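TbpB (PDB 3HOL) probably binds host transferrin as the lipoprotein component of a bacterial transferrin receptor used in iron acquisition. Local coordinates at residues E18-E22 / L23-A27; N131-N135 / N136-R140; N142-N145 / D146-Y149; D409-G413 / N414-S418. All coordinates share one frame; numbering follows the deposited sequence.

Interaction 1 of 4, residues E18-E22 / L23-A27; sequences EQLGE and LMEPA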
# COMPACT_ATOMS: atom_id res chain seq x y z
N GLU A 18 -14.35 -5.47 -6.68
CA GLU A 18 -13.45 -5.33 -7.81
C GLU A 18 -12.58 -6.58 -7.85
O GLU A 18 -12.30 -7.18 -6.79
CB GLU A 18 -12.63 -4.05 -7.63
CG GLU A 18 -11.24 -4.03 -8.26
CD GLU A 18 -10.38 -2.93 -7.66
OE1 GLU A 18 -10.16 -1.91 -8.34
OE2 GLU A 18 -9.95 -3.07 -6.48
N GLN A 19 -12.19 -7.00 -9.06
CA GLN A 19 -11.16 -8.01 -9.25
C GLN A 19 -10.15 -7.38 -10.23
O GLN A 19 -10.48 -7.06 -11.38
CB GLN A 19 -11.73 -9.33 -9.79
CG GLN A 19 -10.72 -10.49 -9.86
CD GLN A 19 -11.30 -11.83 -10.40
OE1 GLN A 19 -10.85 -12.34 -11.44
NE2 GLN A 19 -12.28 -12.40 -9.68
N LEU A 20 -8.95 -7.13 -9.74
CA LEU A 20 -7.88 -6.63 -10.61
C LEU A 20 -7.34 -7.79 -11.43
O LEU A 20 -7.29 -8.93 -10.95
CB LEU A 20 -6.77 -6.04 -9.76
CG LEU A 20 -7.12 -4.81 -8.94
CD1 LEU A 20 -6.14 -4.69 -7.77
CD2 LEU A 20 -7.11 -3.59 -9.83
N GLY A 21 -6.93 -7.50 -12.65
CA GLY A 21 -6.28 -8.51 -13.51
C GLY A 21 -5.06 -9.12 -12.83
O GLY A 21 -4.48 -8.53 -11.87
N GLU A 22 -4.66 -10.30 -13.31
CA GLU A 22 -3.50 -11.03 -12.73
C GLU A 22 -2.21 -10.18 -12.67
O GLU A 22 -1.41 -10.36 -11.77
CB GLU A 22 -3.27 -12.39 -13.45
CG GLU A 22 -2.63 -12.31 -14.88
CD GLU A 22 -2.51 -13.69 -15.60
OE1 GLU A 22 -3.05 -14.69 -15.08
OE2 GLU A 22 -1.88 -13.77 -16.68
N LEU A 23 -2.01 -9.26 -13.60
CA LEU A 23 -0.77 -8.46 -13.60
C LEU A 23 -0.95 -7.14 -12.87
O LEU A 23 -0.04 -6.29 -12.84
CB LEU A 23 -0.31 -8.17 -15.04
CG LEU A 23 0.19 -9.37 -15.82
CD1 LEU A 23 0.54 -8.91 -17.23
CD2 LEU A 23 1.40 -9.92 -15.07
N MET A 24 -2.13 -6.96 -12.28
CA MET A 24 -2.52 -5.64 -11.83
C MET A 24 -2.62 -5.50 -10.29
O MET A 24 -3.10 -4.49 -9.80
CB MET A 24 -3.81 -5.21 -12.53
CG MET A 24 -3.74 -5.27 -14.09
SD MET A 24 -2.30 -4.33 -14.69
CE MET A 24 -2.99 -2.71 -14.81
N GLU A 25 -2.22 -6.54 -9.57
CA GLU A 25 -2.25 -6.51 -8.10
C GLU A 25 -1.12 -5.62 -7.58
O GLU A 25 -0.00 -5.69 -8.08
CB GLU A 25 -2.13 -7.93 -7.52
CG GLU A 25 -3.42 -8.80 -7.72
CD GLU A 25 -4.59 -8.40 -6.78
OE1 GLU A 25 -4.36 -7.63 -5.82
OE2 GLU A 25 -5.76 -8.86 -7.01
N PRO A 26 -1.40 -4.77 -6.55
CA PRO A 26 -0.36 -3.94 -5.97
C PRO A 26 0.59 -4.78 -5.14
O PRO A 26 0.19 -5.81 -4.57
CB PRO A 26 -1.16 -2.95 -5.09
CG PRO A 26 -2.35 -3.77 -4.68
CD PRO A 26 -2.71 -4.46 -5.98
N ALA A 27 1.87 -4.39 -5.09
CA ALA A 27 2.82 -5.05 -4.18
C ALA A 27 3.96 -4.10 -3.87
O ALA A 27 4.09 -3.11 -4.59
CB ALA A 27 3.39 -6.29 -4.87
O HOH W 1 -8.62 -7.62 -6.94

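Interaction 2 of 4, residues N131-N135 / N136-R140; sequences NANLN and NEEGR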
# COMPACT_ATOMS: atom_id res chain seq x y z
N ASN A 131 12.12 -10.95 -24.15
CA ASN A 131 12.06 -12.40 -24.10
C ASN A 131 13.23 -12.96 -24.93
O ASN A 131 14.05 -12.17 -25.45
CB ASN A 131 10.70 -12.89 -24.62
CG ASN A 131 10.48 -12.61 -26.08
OD1 ASN A 131 11.13 -11.76 -26.69
ND2 ASN A 131 9.51 -13.32 -26.67
N ALA A 132 13.29 -14.30 -25.06
CA ALA A 132 14.32 -15.00 -25.84
C ALA A 132 13.68 -15.64 -27.06
O ALA A 132 12.75 -16.45 -26.92
CB ALA A 132 15.06 -16.05 -25.00
N ASN A 133 14.16 -15.29 -28.25
CA ASN A 133 13.57 -15.82 -29.50
C ASN A 133 14.64 -16.16 -30.49
O ASN A 133 15.20 -15.27 -31.14
CB ASN A 133 12.59 -14.85 -30.16
CG ASN A 133 11.65 -15.55 -31.16
OD1 ASN A 133 12.00 -16.59 -31.72
ND2 ASN A 133 10.47 -14.93 -31.42
N LEU A 134 14.89 -17.47 -30.61
CA LEU A 134 15.90 -18.00 -31.51
C LEU A 134 15.39 -18.26 -32.92
O LEU A 134 16.19 -18.61 -33.81
CB LEU A 134 16.45 -19.31 -30.96
CG LEU A 134 17.74 -19.24 -30.14
CD1 LEU A 134 17.97 -20.57 -29.43
CD2 LEU A 134 18.93 -18.88 -31.01
N ASN A 135 14.09 -18.12 -33.13
CA ASN A 135 13.50 -18.37 -34.44
C ASN A 135 14.07 -17.50 -35.56
O ASN A 135 14.02 -16.26 -35.48
CB ASN A 135 11.98 -18.24 -34.38
CG ASN A 135 11.36 -19.34 -33.56
OD1 ASN A 135 11.57 -20.53 -33.83
ND2 ASN A 135 10.60 -18.96 -32.55
N ASN A 136 14.61 -18.15 -36.59
CA ASN A 136 15.15 -17.45 -37.76
C ASN A 136 14.19 -16.44 -38.35
O ASN A 136 14.61 -15.40 -38.83
CB ASN A 136 15.59 -18.43 -38.85
CG ASN A 136 17.08 -18.80 -38.76
OD1 ASN A 136 17.81 -18.31 -37.88
ND2 ASN A 136 17.53 -19.66 -39.68
N GLU A 137 12.91 -16.76 -38.30
CA GLU A 137 11.86 -15.91 -38.85
C GLU A 137 11.82 -14.56 -38.12
O GLU A 137 11.59 -13.53 -38.75
CB GLU A 137 10.50 -16.62 -38.73
CG GLU A 137 9.39 -16.10 -39.63
CD GLU A 137 8.89 -14.70 -39.23
OE1 GLU A 137 8.83 -14.39 -38.01
OE2 GLU A 137 8.56 -13.91 -40.15
N GLU A 138 12.05 -14.58 -36.80
CA GLU A 138 11.91 -13.37 -35.98
C GLU A 138 12.85 -12.25 -36.41
O GLU A 138 12.49 -11.08 -36.30
CB GLU A 138 12.09 -13.69 -34.49
CG GLU A 138 11.84 -12.51 -33.53
CD GLU A 138 10.41 -11.96 -33.56
OE1 GLU A 138 9.50 -12.60 -34.13
OE2 GLU A 138 10.19 -10.87 -33.01
N GLY A 139 14.02 -12.62 -36.92
CA GLY A 139 14.98 -11.67 -37.46
C GLY A 139 15.67 -10.77 -36.44
O GLY A 139 16.00 -9.62 -36.74
N ARG A 140 15.94 -11.31 -35.26
CA ARG A 140 16.68 -10.56 -34.24
C ARG A 140 18.13 -10.41 -34.66
O ARG A 140 18.64 -11.23 -35.43
CB ARG A 140 16.53 -11.19 -32.86
CG ARG A 140 15.15 -10.86 -32.26
CD ARG A 140 14.88 -11.50 -30.93
NE ARG A 140 13.53 -11.14 -30.52
CZ ARG A 140 13.04 -11.26 -29.29
NH1 ARG A 140 13.76 -11.77 -28.28
NH2 ARG A 140 11.78 -10.90 -29.07
O HOH W 2 15.60 -14.23 -33.86

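Interaction 3 of 4, residues N142-N145 / D146-Y149; sequences NYLN and DDYY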
# COMPACT_ATOMS: atom_id res chain seq x y z
N ASN A 142 22.17 -10.21 -35.08
CA ASN A 142 23.29 -11.03 -34.70
C ASN A 142 24.46 -10.20 -34.11
O ASN A 142 25.02 -10.53 -33.05
CB ASN A 142 23.74 -11.80 -35.94
CG ASN A 142 23.02 -13.11 -36.09
OD1 ASN A 142 22.45 -13.65 -35.15
ND2 ASN A 142 23.07 -13.66 -37.28
N TYR A 143 24.81 -9.12 -34.80
CA TYR A 143 26.02 -8.37 -34.48
C TYR A 143 25.79 -6.86 -34.37
O TYR A 143 25.57 -6.20 -35.37
CB TYR A 143 27.12 -8.68 -35.51
CG TYR A 143 27.30 -10.17 -35.79
CD1 TYR A 143 27.68 -11.04 -34.77
CD2 TYR A 143 27.09 -10.70 -37.08
CE1 TYR A 143 27.88 -12.42 -35.03
CE2 TYR A 143 27.25 -12.10 -37.34
CZ TYR A 143 27.67 -12.94 -36.31
OH TYR A 143 27.82 -14.31 -36.50
N LEU A 144 25.86 -6.32 -33.15
CA LEU A 144 25.75 -4.86 -32.93
C LEU A 144 26.74 -4.43 -31.84
O LEU A 144 26.37 -4.02 -30.72
CB LEU A 144 24.31 -4.44 -32.57
CG LEU A 144 23.21 -4.56 -33.61
CD1 LEU A 144 21.81 -4.51 -32.95
CD2 LEU A 144 23.35 -3.48 -34.73
N ASN A 145 28.01 -4.56 -32.17
CA ASN A 145 29.08 -4.39 -31.20
C ASN A 145 29.20 -2.95 -30.68
O ASN A 145 29.80 -2.74 -29.64
CB ASN A 145 30.43 -4.86 -31.79
CG ASN A 145 30.53 -6.39 -31.97
OD1 ASN A 145 29.92 -7.19 -31.23
ND2 ASN A 145 31.35 -6.79 -32.93
N ASP A 146 28.66 -1.97 -31.40
CA ASP A 146 28.72 -0.58 -30.88
C ASP A 146 27.56 -0.30 -29.92
O ASP A 146 27.59 0.69 -29.18
CB ASP A 146 28.72 0.45 -31.99
CG ASP A 146 29.86 0.23 -33.01
OD1 ASP A 146 30.89 -0.31 -32.62
OD2 ASP A 146 29.70 0.62 -34.18
N ASP A 147 26.55 -1.18 -29.95
CA ASP A 147 25.30 -1.00 -29.16
C ASP A 147 25.29 -1.79 -27.87
O ASP A 147 24.81 -1.26 -26.84
CB ASP A 147 24.06 -1.38 -29.97
CG ASP A 147 23.80 -0.43 -31.10
OD1 ASP A 147 23.30 0.68 -30.83
OD2 ASP A 147 24.10 -0.79 -32.27
N TYR A 148 25.77 -3.04 -27.92
CA TYR A 148 25.66 -3.99 -26.77
C TYR A 148 26.96 -4.76 -26.48
O TYR A 148 27.81 -4.92 -27.39
CB TYR A 148 24.53 -5.00 -27.00
CG TYR A 148 23.21 -4.35 -27.37
CD1 TYR A 148 22.44 -3.71 -26.40
CD2 TYR A 148 22.74 -4.38 -28.69
CE1 TYR A 148 21.22 -3.11 -26.71
CE2 TYR A 148 21.49 -3.75 -29.03
CZ TYR A 148 20.75 -3.14 -28.02
OH TYR A 148 19.56 -2.53 -28.31
N TYR A 149 27.09 -5.21 -25.24
CA TYR A 149 28.26 -5.99 -24.82
C TYR A 149 28.09 -7.49 -25.09
O TYR A 149 28.76 -8.32 -24.46
CB TYR A 149 28.56 -5.77 -23.33
CG TYR A 149 28.85 -4.36 -22.90
CD1 TYR A 149 30.09 -3.77 -23.14
CD2 TYR A 149 27.90 -3.64 -22.17
CE1 TYR A 149 30.34 -2.46 -22.72
CE2 TYR A 149 28.13 -2.35 -21.75
CZ TYR A 149 29.36 -1.77 -22.02
OH TYR A 149 29.55 -0.50 -21.57
O HOH W 3 29.74 -6.51 -28.16

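Interaction 4 of 4, residues D409-G413 / N414-S418; sequences DVDFG and NKNLS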
# COMPACT_ATOMS: atom_id res chain seq x y z
N ASP A 409 -21.49 12.86 17.67
CA ASP A 409 -22.25 13.93 17.05
C ASP A 409 -21.30 14.67 16.15
O ASP A 409 -20.23 15.09 16.59
CB ASP A 409 -22.82 14.92 18.06
CG ASP A 409 -23.76 14.27 19.05
OD1 ASP A 409 -24.13 13.10 18.87
OD2 ASP A 409 -24.11 14.95 20.03
N VAL A 410 -21.70 14.82 14.90
CA VAL A 410 -20.84 15.41 13.89
C VAL A 410 -21.58 16.60 13.29
O VAL A 410 -22.69 16.47 12.77
CB VAL A 410 -20.47 14.37 12.77
CG1 VAL A 410 -19.81 15.06 11.58
CG2 VAL A 410 -19.59 13.26 13.34
N ASP A 411 -20.92 17.75 13.37
CA ASP A 411 -21.47 18.96 12.82
C ASP A 411 -20.52 19.39 11.69
O ASP A 411 -19.49 20.02 11.94
CB ASP A 411 -21.55 20.01 13.93
CG ASP A 411 -22.00 21.36 13.43
OD1 ASP A 411 -22.22 21.49 12.21
OD2 ASP A 411 -22.13 22.30 14.27
N PHE A 412 -20.85 19.01 10.46
CA PHE A 412 -20.03 19.41 9.30
C PHE A 412 -20.00 20.93 9.05
O PHE A 412 -18.96 21.49 8.64
CB PHE A 412 -20.47 18.67 8.03
CG PHE A 412 -20.15 17.20 8.04
CD1 PHE A 412 -18.83 16.74 8.08
CD2 PHE A 412 -21.17 16.26 7.99
CE1 PHE A 412 -18.54 15.37 8.08
CE2 PHE A 412 -20.89 14.89 8.00
CZ PHE A 412 -19.57 14.44 8.05
N GLY A 413 -21.13 21.59 9.30
CA GLY A 413 -21.24 23.05 9.15
C GLY A 413 -20.19 23.81 9.93
O GLY A 413 -19.44 24.64 9.37
N ASN A 414 -20.12 23.52 11.23
CA ASN A 414 -19.15 24.18 12.11
C ASN A 414 -17.84 23.41 12.31
O ASN A 414 -16.99 23.83 13.12
CB ASN A 414 -19.81 24.50 13.45
CG ASN A 414 -21.03 25.37 13.29
OD1 ASN A 414 -22.17 24.92 13.48
ND2 ASN A 414 -20.81 26.61 12.88
N LYS A 415 -17.68 22.31 11.57
CA LYS A 415 -16.43 21.53 11.58
C LYS A 415 -16.15 20.92 12.97
O LYS A 415 -15.03 20.93 13.46
CB LYS A 415 -15.23 22.40 11.14
CG LYS A 415 -14.82 22.32 9.67
CD LYS A 415 -15.92 22.79 8.73
CE LYS A 415 -15.52 22.68 7.26
NZ LYS A 415 -16.66 23.20 6.47
N ASN A 416 -17.20 20.40 13.60
CA ASN A 416 -17.09 19.92 14.98
C ASN A 416 -17.50 18.49 15.11
O ASN A 416 -18.44 18.04 14.46
CB ASN A 416 -18.01 20.73 15.92
CG ASN A 416 -17.45 22.09 16.26
OD1 ASN A 416 -16.24 22.28 16.36
ND2 ASN A 416 -18.35 23.04 16.47
N LEU A 417 -16.81 17.78 16.00
CA LEU A 417 -17.13 16.40 16.29
C LEU A 417 -16.92 16.19 17.76
O LEU A 417 -15.93 16.67 18.31
CB LEU A 417 -16.20 15.42 15.50
CG LEU A 417 -16.27 13.89 15.72
CD1 LEU A 417 -15.81 13.14 14.48
CD2 LEU A 417 -15.49 13.37 16.93
N SER A 418 -17.85 15.46 18.38
CA SER A 418 -17.64 14.95 19.74
C SER A 418 -18.10 13.49 19.85
O SER A 418 -18.88 13.01 19.03
CB SER A 418 -18.36 15.84 20.75
OG SER A 418 -19.75 15.79 20.53

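Interaction 1 of 4, residues E18-E22 / L23-A27
Leu20 packs against the far arm of a type I beta turn that runs from Gly21 to Met24, and this small reversal illustrates how a loop without regular structure can still fold back on itself. One backbone bond closes the turn: Met24 N donates to Gly21 O over 2.9 Å, reaching the oxygen from above the carbonyl plane. Closure brings the residues before and after the turn together. Leu20 CB lies 4.1 Å from Met24 CB, and its CD1 methyl reaches further along the chain to touch Pro26 CD at 3.9 Å, the two side chains crossing at about a right angle. That reach depends on the leucine CG standing opposite its own carbonyl carbon (chi1 -65°). On the outer side of the bend, Glu22 and Leu23 lie side by side and point the same way, with Glu22 CG 4.2 Å from Leu23 CG; the glutamate chain is extended beyond CG, while Leu23 also rests on Ile49. The segment belongs to the loop between strands 7-9 and 29-33, and Met24 and Pro26 settle on strands 206-213 and 231-239 of the neighbouring sheet. Glu25 bends at chi2 (-74°) back over Leu20, and a water bridges the two, accepting from Leu20 N at 2.9 Å and donating to Glu25 OE2 at 3.1 Å.

Interaction 2 of 4, residues N131-N135 / N136-R140
Arg140 meets Asn131 end-on, a compact example of one guanidinium tying a loop back to the strand it has just left. Arg140 NH2 donates to Asn131 OD1 over 2.6 Å, in the carbonyl plane and on a lone pair, while Arg140 NH1 bonds Asn131 O at 2.9 Å from above that carbonyl's plane. Both acceptors lie close to the guanidinium plane, although the asparagine amide itself is turned 61° from it. Asn133 CB sits 3.6 Å above the centre of one face of the Arg140 guanidinium. The extended run of Arg140 from CG to NE carries the group this far, and Tyr224 OH and Gly154 O receive further hydrogen bonds from NE and NH1.

Asn133 OD1 accepts from Asn135 N at 2.9 Å, forming an Asx turn at the end of strand 119-133, and Asn133 ND2 lies 3.5 Å from Glu138 CG. Glu138 pairs with Lys218 by a salt bridge. A water links Asn133 O and Asn135 O to Arg140 N. Asn131 ND2 bonds Asp45 OD1, which fixes the turn of the amide and presents OD1 to Arg140. The partners named for the buried guanidinium are all uncharged oxygens, so its positive charge is probably stabilised by their dipoles rather than by a carboxylate.

Interaction 3 of 4, residues N142-N145 / D146-Y149
Leu144 and Tyr148 lie side by side and point the same way, the Leu144 CD1 methyl meeting the tyrosine ring at its edge with 4.0 Å to Tyr148 CE2. This is the close side of the bend. Asp147 comes across Leu144 at a slant, Asp147 OD2 lying 3.7 Å from both CB and CD2 of Leu144, so that an acidic side chain rests on an aliphatic one; the charge is answered beyond the contact, where OD1 forms a salt bridge with Lys168. Asp147 CB also lies 3.4 Å above the plane of the Tyr148 ring, displaced toward its rim.

Two backbone bonds converge on Leu144 O and hold this side together. Tyr148 N approaches Leu144 O nearly along the C=O axis at 3.0 Å, whereas Asp147 N, at 2.9 Å from the same oxygen, comes from above the carbonyl plane. The result is a beta turn from Leu144 to Asp147 overlapped by an alpha turn that ends at Tyr148, set in the long loop that connects strands 119-133 and 171-178 of the N-terminal beta barrel. The buried Tyr148 ring also meets His169, their planes about 10° apart, and touches Leu159.

The other side is looser. Asn145 and Asp146 are exposed, and their CB atoms point away from the opposite segment. Here the join is made by solvent: a single water donates to Asn145 OD1 at 3.1 Å and to Tyr148 O at 2.6 Å.

Interaction 4 of 4, residues D409-G413 / N414-S418
With CG of Asp411 turned opposite its backbone N (chi1 175°), the carboxylate swings over the hairpin loop, where Asp411 OD1 accepts from Asn414 N at 3.1 Å. The N-H points almost straight at the oxygen (172°) but arrives from above the carboxylate plane. Leu417 CG is likewise opposite its own N (chi1 175°), which brings Leu417 CD1 to 3.9 Å from Val410 CG2. These torsions serve a beta hairpin with a G1 bulge beside its turn: Lys415, with its positive phi, and Asn416 both face Asp411.

Beyond the bulge the strands run antiparallel. Asp411 and Asn416 form a hydrogen-bonded pair, Asp411 N giving its hydrogen to Asn416 O at 2.7 Å, and Asp409 pairs with Ser418 in the same manner. Between them, Val410 and Leu417 form the non-hydrogen-bonded pair, both buried. Val410 CG1 also sits 3.5 Å above the centre of the Phe412 ring.

The hairpin is part of the C-terminal barrel. Strand 375-387 flanks strand 405-411, and its Lys377 forms a salt bridge with Asp409. Strand 431-438 pairs with strand 416-421 on the other side; Lys436 NZ bonds Asn416 OD1 and Asn414 O, and Lys415 bonds Ile437 through the backbone. Val410 and Leu417 both pack against Leu484 of strand 483-492.

All four contacts are local bends, and they follow one another along a single elongated chain. Interactions 2 and 3 are adjacent in sequence, with centres about 16 Å apart: interaction 2 spans the end of strand 119-133 and the start of the long loop that holds interaction 3, at one end of the N-terminal barrel. Interaction 4 belongs to the C-terminal barrel on the opposite side of the chain's centre, its own centre about 66 Å from that of interaction 2 and about 68 Å from that of interaction 3. Interaction 1 lies between these extremes, about 31 Å from interaction 2 and about 38 Å from interaction 4, centre to centre. Apart from the chain join between interactions 2 and 3, none touches another.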